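Local coordinates for protein peptidase M28 (Shewanella amazonensis SB2B, PDB 3IIB) that is probably a zinc-dependent dipeptidase or carboxypeptidase of peptidase family M28, holding a pair of zinc ions in its active site, at residues A[268-273]-A[329-334]. Residues are numbered along the deposited sequence; the frame is centred on the assembly and turned at random.
Sequences IDDGAG and ESDFGA. With ZN (zinc ion), chain C; ZN (zinc ion), chain B.
Ser330 meets Asp270 and Gly273 near the start of a helix: its carbonyl O lies 2.7 Å from Asp270 OD2 and also receives a CA-H...O contact from Gly273. Asp270 OD2 accepts a hydrogen bond from the backbone N-H of His257. Asp331 CG, anti to the backbone N (chi1 -174°), sits 2.5 Å from one zinc ion, which both carboxylate oxygens bind, OD1 at 2.1 Å and OD2 at 2.3 Å. Asp269 OD1 binds the same ion at 2.1 Å, its OD2 the second zinc, making Asp269 the bridging carboxylate of a co-catalytic M28 dizinc centre. His257 and a water complete the first zinc, Glu304, His402 and a water the other; one more water bridges both. The Asp269 and Asp331 carboxylates, turned 32° apart, bring their OD1 atoms to 3.2 Å as co-ligands. At Gly333, whose positive phi suits glycine, CA lies 3.3 Å from Ile268 O. A water joins Ile268 O, Asp331 OD1 and Gly333 N; another ties Asp270 OD1 to Ser330 OG, Phe332 N and Gly333 O. Ala334 CB rests 4.0 Å from Ala272 CB, and both touch Leu416 of helix 413-432. The loop thus leaves strand 324-329, beside parallel strand 247-257, and passes against helix 267-285 before strand 337-343.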
loop_
_atom_site.group_PDB
_atom_site.type_symbol
_atom_site.label_atom_id
_atom_site.label_comp_id
_atom_site.label_asym_id
_atom_site.label_seq_id
_atom_site.Cartn_x
_atom_site.Cartn_y
_atom_site.Cartn_z
ATOM N N ILE A 268 7.913 11.181 5.072
ATOM C CA ILE A 268 8.508 11.925 3.981
ATOM C C ILE A 268 7.927 13.322 3.895
ATOM O O ILE A 268 8.562 14.238 3.354
ATOM C CB ILE A 268 8.434 11.141 2.623
ATOM C CG1 ILE A 268 7.021 11.132 2.081
ATOM C CG2 ILE A 268 9.008 9.698 2.787
ATOM C CD1 ILE A 268 6.868 10.431 0.738
ATOM N N ASP A 269 6.704 13.495 4.426
ATOM C CA ASP A 269 6.074 14.798 4.446
ATOM C C ASP A 269 5.765 15.187 5.901
ATOM O O ASP A 269 4.658 14.902 6.395
ATOM C CB ASP A 269 4.777 14.771 3.649
ATOM C CG ASP A 269 4.218 16.153 3.412
ATOM O OD1 ASP A 269 4.934 17.145 3.687
ATOM O OD2 ASP A 269 3.051 16.269 2.967
ATOM N N ASP A 270 6.691 15.827 6.596
ATOM C CA ASP A 270 7.988 16.244 6.104
ATOM C C ASP A 270 9.057 15.955 7.157
ATOM O O ASP A 270 9.982 16.748 7.398
ATOM C CB ASP A 270 7.921 17.748 5.740
ATOM C CG ASP A 270 9.172 18.255 5.056
ATOM O OD1 ASP A 270 9.850 17.449 4.348
ATOM O OD2 ASP A 270 9.475 19.492 5.227
ATOM N N GLY A 271 8.970 14.774 7.774
ATOM C CA GLY A 271 9.987 14.342 8.697
ATOM C C GLY A 271 11.356 14.314 8.037
ATOM O O GLY A 271 12.373 14.649 8.660
ATOM N N ALA A 272 11.415 13.911 6.782
ATOM C CA ALA A 272 12.668 13.905 6.063
ATOM C C ALA A 272 13.276 15.308 6.002
ATOM O O ALA A 272 14.452 15.477 6.202
ATOM C CB ALA A 272 12.434 13.366 4.661
ATOM N N GLY A 273 12.445 16.314 5.705
ATOM C CA GLY A 273 12.910 17.697 5.597
ATOM C C GLY A 273 13.382 18.215 6.936
ATOM O O GLY A 273 14.440 18.822 7.010
ATOM N N GLU A 329 13.817 25.824 1.717
ATOM C CA GLU A 329 13.068 24.823 2.479
ATOM C C GLU A 329 13.096 23.459 1.799
ATOM O O GLU A 329 12.888 23.363 0.589
ATOM C CB GLU A 329 11.628 25.239 2.670
ATOM C CG GLU A 329 10.814 24.168 3.360
ATOM C CD GLU A 329 9.398 24.589 3.742
ATOM O OE1 GLU A 329 8.702 25.138 2.866
ATOM O OE2 GLU A 329 8.995 24.366 4.928
ATOM N N SER A 330 13.325 22.425 2.601
ATOM C CA SER A 330 13.237 21.024 2.162
ATOM C C SER A 330 11.816 20.521 2.487
ATOM O O SER A 330 11.465 20.335 3.664
ATOM C CB SER A 330 14.247 20.174 2.883
ATOM O OG SER A 330 14.279 18.814 2.403
ATOM N N ASP A 331 11.025 20.292 1.452
ATOM C CA ASP A 331 9.657 19.734 1.619
ATOM C C ASP A 331 9.227 19.040 0.321
ATOM O O ASP A 331 8.180 19.331 -0.234
ATOM C CB ASP A 331 8.648 20.807 1.974
ATOM C CG ASP A 331 7.289 20.224 2.275
ATOM O OD1 ASP A 331 7.255 19.092 2.771
ATOM O OD2 ASP A 331 6.275 20.891 2.065
ATOM N N PHE A 332 10.054 18.119 -0.129
ATOM C CA PHE A 332 9.689 17.226 -1.232
ATOM C C PHE A 332 10.286 15.847 -0.979
ATOM O O PHE A 332 10.828 15.205 -1.877
ATOM C CB PHE A 332 10.099 17.862 -2.553
ATOM C CG PHE A 332 9.399 17.302 -3.754
ATOM C CD1 PHE A 332 8.148 16.711 -3.667
ATOM C CD2 PHE A 332 9.995 17.390 -5.010
ATOM C CE1 PHE A 332 7.538 16.230 -4.773
ATOM C CE2 PHE A 332 9.339 16.927 -6.148
ATOM C CZ PHE A 332 8.123 16.333 -6.029
ATOM N N GLY A 333 10.133 15.390 0.264
ATOM C CA GLY A 333 10.524 14.037 0.678
ATOM C C GLY A 333 12.008 13.894 0.889
ATOM O O GLY A 333 12.642 14.810 1.401
ATOM N N ALA A 334 12.535 12.717 0.537
ATOM C CA ALA A 334 13.942 12.349 0.791
ATOM C C ALA A 334 14.714 12.046 -0.478
ATOM O O ALA A 334 15.885 11.694 -0.388
ATOM C CB ALA A 334 14.036 11.156 1.746
HETATM ZN ZN ZN C . 5.114 19.070 2.927
HETATM ZN ZN ZN B . 1.812 17.870 2.870
HETATM O O HOH W 1 7.975 16.563 1.921
HETATM O O HOH W 2 11.916 17.326 2.381
HETATM O O HOH W 3 5.018 18.551 0.607
HETATM O O HOH W 4 1.728 18.594 0.865
HETATM O O HOH W 5 3.214 19.475 2.802
#